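Local atomic coordinates of Per a 4 allergen (Periplaneta americana, PDB entry 3EBW), a protein that acts as a major cockroach allergen bound by IgE and, as a lipocalin-like beta-barrel, probably carries a small ligand in its interior. Residues I6-T11 and T77-D82; Y23-T28 and I123-T128. All blocks are in the same frame, centred on the assembly; numbering follows the deposited sequence.

Both contacts belong to one lipocalin-type barrel and reach the same antiparallel sheet, but at different depths; their centres lie about 19 Å apart and they do not touch. Interaction 2 is partly buried near the middle of the chain: strand 20-27 pairs with strand 119-125, and four regular backbone hydrogen bonds plus one weak one do the holding. Interaction 1 is a surface contact, where the loop of residues 6-11 passes the start of strand 80-83. No hydrogen bond crosses it; van der Waals packing and one CA-H...O contact join the segments, whose best polar bonds go to neighbouring parts of the chain, notably Met97 and Gly12.

Interaction 1 of 2, residues I6-T11 and T77-D82; sequences IGTSFT and TEDTFD. Unlike the reference sequence in segment 77-82: Asp79 (reference Asn).
Thr8 OG1 is the best-held polar atom, gripped by two hydrogen bonds: it gives one to Met97 O on strand 93-100 and takes a weak one from Phe10 N at 3.4 Å, the N-H aimed at 157°. This is the N-terminal segment that leads into the lipocalin-type barrel, irregular chain running past the entry to strand 80-83. With OG1 of Thr8 anti to its own backbone N (chi1 168°), the methyl CG2 falls in the crowded place between N and carbonyl carbon and meets the carboxylate of Asp79 obliquely, CG2 to OD2 at 3.1 Å. Asp79 CB already points toward the loop, and chi1 of 65° sets its CG between the backbone N and the carbonyl carbon.

The same aspartate also meets the backbone two residues on from Thr8. Its CB lies 3.3 Å from Phe10 O and comes up to the edge of the Phe10 ring, near the ring plane, 4.2 Å from CD2. Phe10 O and Asp79 OD2 are both acceptors, so their approach contributes no bond and, if anything, probably repels. The Phe10 ring itself leans on Met97, Thr100 and Tyr102, while Asp79 shares a backbone hydrogen bond with Met97; strand 93-100 thus holds both partners.

Further along, at Thr11 and Glu78, the two segments come closest in backbone terms. Thr11 CA points its hydrogen at Glu78 O in a CA-H...O contact of 3.3 Å. The side chains cross obliquely here, Thr11 CB resting 3.7 Å from Glu78 CG. Glu78 starts anti to its backbone N and then bends at chi2, which folds its carboxylate back along the loop, where OE2 accepts a hydrogen bond from Gly12 N and passes 3.8 Å from Thr11 C.

Interaction 2 of 2, residues Y23-T28 and I123-T128; sequences YELFRT and IASHET. Unlike the reference sequence in segment 123-128: Glu127 (reference Gly).
Tyr23 and Ser125 exchange two backbone hydrogen bonds, Ser125 N to Tyr23 O at 2.9 Å and Tyr23 N to Ser125 O, each donor lying in the plane of the carbonyl it approaches. This antiparallel pairing joins strand 20-27 to strand 119-125, the first and last long strands of the lipocalin barrel, and so closes it. Glu24 and Ala124 follow as a non-hydrogen-bonded pair. Then the register slips by one residue in a classic beta bulge: Leu25 and Phe26 both face Ile123, whose O accepts from Leu25 N at 3.0 Å and weakly from Phe26 N. Ile123 N returns a bond to Phe26 O at 3.0 Å, arriving from above the carbonyl plane.

Side chains pack around this frame. Those of Phe26 and Ile123 cross obliquely, CB to CB at 3.9 Å. Leu25 splits its methyls, CD1 touching Ser125 CB at 3.7 Å and CD2 reaching Thr128 O. Where the strand ends, the chain curls round Tyr23, and Thr128 CG2 makes a CH-pi contact over one ring face, 4.0 Å from the centroid.

An ST turn helps to shape that bend: Ser125 OG, anti to its own N (chi1 176°), accepts from Glu127 N at 3.0 Å and is also hydrogen-bonded to Thr104 O. Helix 132-142 covers Phe26 and Ile123 through Lys135 and Val138. Backbone bonds therefore carry the closure, with Phe26 and Ile123 packed against the helix on one face, while on the other the Glu24 side chain lies about 3 Å (nearest atoms) from a bound PE4, probably from the crystallisation liquor, though its place is consistent with a pocket inside the barrel.

Interaction 1 of 2, residues I6-T11 and T77-D82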
loop_
_atom_site.group_PDB
_atom_site.type_symbol
_atom_site.label_atom_id
_atom_site.label_comp_id
_atom_site.label_asym_id
_atom_site.label_seq_id
_atom_site.Cartn_x
_atom_site.Cartn_y
_atom_site.Cartn_z
ATOM N N ILE A 6 -8.511 -0.486 -17.844
ATOM C CA ILE A 6 -8.373 -1.596 -16.917
ATOM C C ILE A 6 -9.213 -2.747 -17.455
ATOM O O ILE A 6 -10.383 -2.570 -17.850
ATOM C CB ILE A 6 -8.893 -1.242 -15.482
ATOM C CG1 ILE A 6 -8.000 -0.192 -14.824
ATOM C CG2 ILE A 6 -8.927 -2.476 -14.601
ATOM C CD1 ILE A 6 -8.504 0.236 -13.428
ATOM N N GLY A 7 -8.609 -3.927 -17.473
ATOM C CA GLY A 7 -9.310 -5.099 -17.933
ATOM C C GLY A 7 -10.567 -5.260 -17.115
ATOM O O GLY A 7 -10.704 -4.676 -16.050
ATOM N N THR A 8 -11.494 -6.052 -17.633
ATOM C CA THR A 8 -12.770 -6.337 -16.994
ATOM C C THR A 8 -13.511 -7.103 -18.071
ATOM O O THR A 8 -13.329 -6.846 -19.259
ATOM C CB THR A 8 -13.529 -5.027 -16.576
ATOM O OG1 THR A 8 -14.876 -5.343 -16.209
ATOM C CG2 THR A 8 -13.529 -4.007 -17.693
ATOM N N SER A 9 -14.307 -8.073 -17.656
ATOM C CA SER A 9 -15.045 -8.899 -18.595
ATOM C C SER A 9 -16.471 -8.937 -18.103
ATOM O O SER A 9 -17.183 -9.926 -18.257
ATOM C CB SER A 9 -14.478 -10.317 -18.603
ATOM O OG SER A 9 -14.835 -11.007 -17.406
ATOM N N PHE A 10 -16.875 -7.845 -17.482
ATOM C CA PHE A 10 -18.209 -7.722 -16.928
ATOM C C PHE A 10 -19.029 -7.044 -18.014
ATOM O O PHE A 10 -18.458 -6.492 -18.958
ATOM C CB PHE A 10 -18.109 -6.852 -15.671
ATOM C CG PHE A 10 -19.397 -6.679 -14.927
ATOM C CD1 PHE A 10 -19.905 -7.697 -14.141
ATOM C CD2 PHE A 10 -20.075 -5.464 -14.969
ATOM C CE1 PHE A 10 -21.069 -7.516 -13.401
ATOM C CE2 PHE A 10 -21.237 -5.270 -14.241
ATOM C CZ PHE A 10 -21.739 -6.300 -13.446
ATOM N N THR A 11 -20.354 -7.118 -17.901
ATOM C CA THR A 11 -21.260 -6.465 -18.848
ATOM C C THR A 11 -22.635 -6.436 -18.236
ATOM O O THR A 11 -22.888 -7.111 -17.232
ATOM C CB THR A 11 -21.449 -7.217 -20.153
ATOM O OG1 THR A 11 -22.056 -8.478 -19.855
ATOM C CG2 THR A 11 -20.134 -7.397 -20.894
ATOM N N THR A 77 -21.302 2.876 -19.495
ATOM C CA THR A 77 -21.298 1.893 -20.560
ATOM C C THR A 77 -21.644 0.498 -20.072
ATOM O O THR A 77 -22.228 0.326 -19.005
ATOM C CB THR A 77 -19.953 1.856 -21.240
ATOM O OG1 THR A 77 -19.478 3.192 -21.362
ATOM C CG2 THR A 77 -20.086 1.275 -22.646
ATOM N N GLU A 78 -21.286 -0.494 -20.874
ATOM C CA GLU A 78 -21.574 -1.886 -20.581
ATOM C C GLU A 78 -20.890 -2.366 -19.296
ATOM O O GLU A 78 -21.425 -3.218 -18.584
ATOM C CB GLU A 78 -21.169 -2.733 -21.787
ATOM C CG GLU A 78 -21.975 -4.014 -21.942
ATOM C CD GLU A 78 -23.466 -3.773 -21.892
ATOM O OE1 GLU A 78 -24.002 -3.128 -22.817
ATOM O OE2 GLU A 78 -24.101 -4.226 -20.916
ATOM N N ASP A 79 -19.727 -1.797 -18.990
ATOM C CA ASP A 79 -18.983 -2.147 -17.773
ATOM C C ASP A 79 -18.108 -0.960 -17.347
ATOM O O ASP A 79 -16.968 -1.130 -16.921
ATOM C CB ASP A 79 -18.093 -3.343 -18.051
ATOM C CG ASP A 79 -17.001 -3.032 -19.074
ATOM O OD1 ASP A 79 -17.004 -1.924 -19.651
ATOM O OD2 ASP A 79 -16.132 -3.904 -19.301
ATOM N N THR A 80 -18.655 0.246 -17.460
ATOM C CA THR A 80 -17.913 1.453 -17.138
ATOM C C THR A 80 -18.839 2.501 -16.589
ATOM O O THR A 80 -19.986 2.530 -16.964
ATOM C CB THR A 80 -17.259 1.995 -18.419
ATOM O OG1 THR A 80 -15.980 1.378 -18.578
ATOM C CG2 THR A 80 -17.138 3.509 -18.399
ATOM N N PHE A 81 -18.375 3.337 -15.669
ATOM C CA PHE A 81 -19.249 4.407 -15.210
ATOM C C PHE A 81 -18.445 5.647 -14.942
ATOM O O PHE A 81 -17.302 5.561 -14.544
ATOM C CB PHE A 81 -20.100 4.005 -13.995
ATOM C CG PHE A 81 -19.324 3.689 -12.757
ATOM C CD1 PHE A 81 -18.891 2.395 -12.510
ATOM C CD2 PHE A 81 -19.100 4.667 -11.791
ATOM C CE1 PHE A 81 -18.257 2.086 -11.320
ATOM C CE2 PHE A 81 -18.468 4.361 -10.608
ATOM C CZ PHE A 81 -18.048 3.075 -10.369
ATOM N N ASP A 82 -19.013 6.811 -15.215
ATOM C CA ASP A 82 -18.286 8.044 -14.985
ATOM C C ASP A 82 -18.858 8.819 -13.788
ATOM O O ASP A 82 -20.018 8.629 -13.393
ATOM C CB ASP A 82 -18.303 8.911 -16.249
ATOM C CG ASP A 82 -17.759 8.165 -17.504
ATOM O OD1 ASP A 82 -17.188 8.836 -18.409
ATOM O OD2 ASP A 82 -17.914 6.910 -17.599
#

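Interaction 2 of 2, residues Y23-T28 and I123-T128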
loop_
_atom_site.group_PDB
_atom_site.type_symbol
_atom_site.label_atom_id
_atom_site.label_comp_id
_atom_site.label_asym_id
_atom_site.label_seq_id
_atom_site.Cartn_x
_atom_site.Cartn_y
_atom_site.Cartn_z
ATOM N N TYR A 23 -19.942 -0.238 1.404
ATOM C CA TYR A 23 -18.811 -0.029 2.298
ATOM C C TYR A 23 -17.528 -0.533 1.628
ATOM O O TYR A 23 -17.502 -1.607 1.022
ATOM C CB TYR A 23 -19.022 -0.764 3.634
ATOM C CG TYR A 23 -20.200 -0.250 4.435
ATOM C CD1 TYR A 23 -20.242 1.061 4.900
ATOM C CD2 TYR A 23 -21.301 -1.066 4.680
ATOM C CE1 TYR A 23 -21.361 1.535 5.579
ATOM C CE2 TYR A 23 -22.419 -0.594 5.358
ATOM C CZ TYR A 23 -22.442 0.693 5.795
ATOM O OH TYR A 23 -23.569 1.134 6.429
ATOM N N GLU A 24 -16.469 0.258 1.723
ATOM C CA GLU A 24 -15.198 -0.132 1.127
ATOM C C GLU A 24 -14.486 -1.075 2.099
ATOM O O GLU A 24 -13.996 -0.643 3.127
ATOM C CB GLU A 24 -14.355 1.112 0.846
ATOM C CG GLU A 24 -13.001 0.828 0.255
ATOM C CD GLU A 24 -12.400 2.058 -0.406
ATOM O OE1 GLU A 24 -11.181 2.061 -0.668
ATOM O OE2 GLU A 24 -13.152 3.027 -0.670
ATOM N N LEU A 25 -14.448 -2.364 1.784
ATOM C CA LEU A 25 -13.824 -3.321 2.682
ATOM C C LEU A 25 -12.352 -3.616 2.444
ATOM O O LEU A 25 -11.636 -3.952 3.381
ATOM C CB LEU A 25 -14.625 -4.607 2.689
ATOM C CG LEU A 25 -16.088 -4.357 3.051
ATOM C CD1 LEU A 25 -16.799 -5.708 3.293
ATOM C CD2 LEU A 25 -16.172 -3.434 4.269
ATOM N N PHE A 26 -11.903 -3.519 1.197
ATOM C CA PHE A 26 -10.497 -3.719 0.880
ATOM C C PHE A 26 -10.187 -2.727 -0.215
ATOM O O PHE A 26 -11.093 -2.292 -0.916
ATOM C CB PHE A 26 -10.233 -5.127 0.377
ATOM C CG PHE A 26 -10.621 -6.179 1.340
ATOM C CD1 PHE A 26 -11.951 -6.476 1.551
ATOM C CD2 PHE A 26 -9.659 -6.873 2.047
ATOM C CE1 PHE A 26 -12.319 -7.460 2.460
ATOM C CE2 PHE A 26 -10.012 -7.854 2.953
ATOM C CZ PHE A 26 -11.339 -8.151 3.166
ATOM N N ARG A 27 -8.921 -2.365 -0.362
ATOM C CA ARG A 27 -8.531 -1.412 -1.388
ATOM C C ARG A 27 -7.057 -1.562 -1.695
ATOM O O ARG A 27 -6.287 -2.025 -0.857
ATOM C CB ARG A 27 -8.760 0.022 -0.912
ATOM C CG ARG A 27 -7.788 0.433 0.192
ATOM C CD ARG A 27 -7.735 1.924 0.444
ATOM N NE ARG A 27 -8.565 2.326 1.577
ATOM C CZ ARG A 27 -8.131 3.042 2.614
ATOM N NH1 ARG A 27 -6.868 3.444 2.679
ATOM N NH2 ARG A 27 -8.965 3.350 3.594
ATOM N N THR A 28 -6.665 -1.171 -2.899
ATOM C CA THR A 28 -5.269 -1.198 -3.275
ATOM C C THR A 28 -4.699 -0.060 -2.450
ATOM O O THR A 28 -5.231 1.050 -2.487
ATOM C CB THR A 28 -5.080 -0.855 -4.768
ATOM O OG1 THR A 28 -5.384 -2.002 -5.565
ATOM C CG2 THR A 28 -3.650 -0.383 -5.045
ATOM N N ILE A 123 -12.713 -3.058 -3.297
ATOM C CA ILE A 123 -13.651 -4.160 -3.096
ATOM C C ILE A 123 -14.698 -3.595 -2.159
ATOM O O ILE A 123 -14.355 -3.032 -1.125
ATOM C CB ILE A 123 -12.919 -5.412 -2.480
ATOM C CG1 ILE A 123 -12.010 -6.075 -3.530
ATOM C CG2 ILE A 123 -13.921 -6.450 -2.048
ATOM C CD1 ILE A 123 -10.925 -5.184 -4.076
ATOM N N ALA A 124 -15.972 -3.720 -2.524
ATOM C CA ALA A 124 -17.055 -3.141 -1.716
ATOM C C ALA A 124 -18.232 -4.055 -1.356
ATOM O O ALA A 124 -18.422 -5.110 -1.935
ATOM C CB ALA A 124 -17.572 -1.877 -2.419
ATOM N N SER A 125 -19.034 -3.634 -0.388
ATOM C CA SER A 125 -20.167 -4.443 0.021
ATOM C C SER A 125 -21.264 -3.643 0.706
ATOM O O SER A 125 -21.043 -2.503 1.142
ATOM C CB SER A 125 -19.695 -5.553 0.956
ATOM O OG SER A 125 -20.796 -6.294 1.446
ATOM N N HIS A 126 -22.455 -4.242 0.789
ATOM C CA HIS A 126 -23.591 -3.597 1.446
ATOM C C HIS A 126 -23.469 -3.877 2.934
ATOM O O HIS A 126 -23.903 -3.090 3.768
ATOM C CB HIS A 126 -24.914 -4.138 0.901
ATOM C CG HIS A 126 -25.331 -3.512 -0.393
ATOM N ND1 HIS A 126 -25.603 -2.168 -0.512
ATOM C CD2 HIS A 126 -25.502 -4.044 -1.628
ATOM C CE1 HIS A 126 -25.923 -1.895 -1.766
ATOM N NE2 HIS A 126 -25.868 -3.015 -2.462
ATOM N N GLU A 127 -22.866 -5.016 3.246
ATOM C CA GLU A 127 -22.622 -5.422 4.620
ATOM C C GLU A 127 -21.369 -4.658 5.045
ATOM O O GLU A 127 -20.908 -3.783 4.323
ATOM C CB GLU A 127 -22.348 -6.921 4.665
ATOM C CG GLU A 127 -23.446 -7.743 4.046
ATOM C CD GLU A 127 -24.756 -7.559 4.772
ATOM O OE1 GLU A 127 -24.819 -7.916 5.965
ATOM O OE2 GLU A 127 -25.719 -7.053 4.159
ATOM N N THR A 128 -20.821 -4.976 6.211
ATOM C CA THR A 128 -19.604 -4.315 6.665
ATOM C C THR A 128 -18.488 -5.335 6.726
ATOM O O THR A 128 -17.464 -5.076 7.336
ATOM C CB THR A 128 -19.749 -3.716 8.060
ATOM O OG1 THR A 128 -20.369 -4.679 8.919
ATOM C CG2 THR A 128 -20.555 -2.431 8.019
#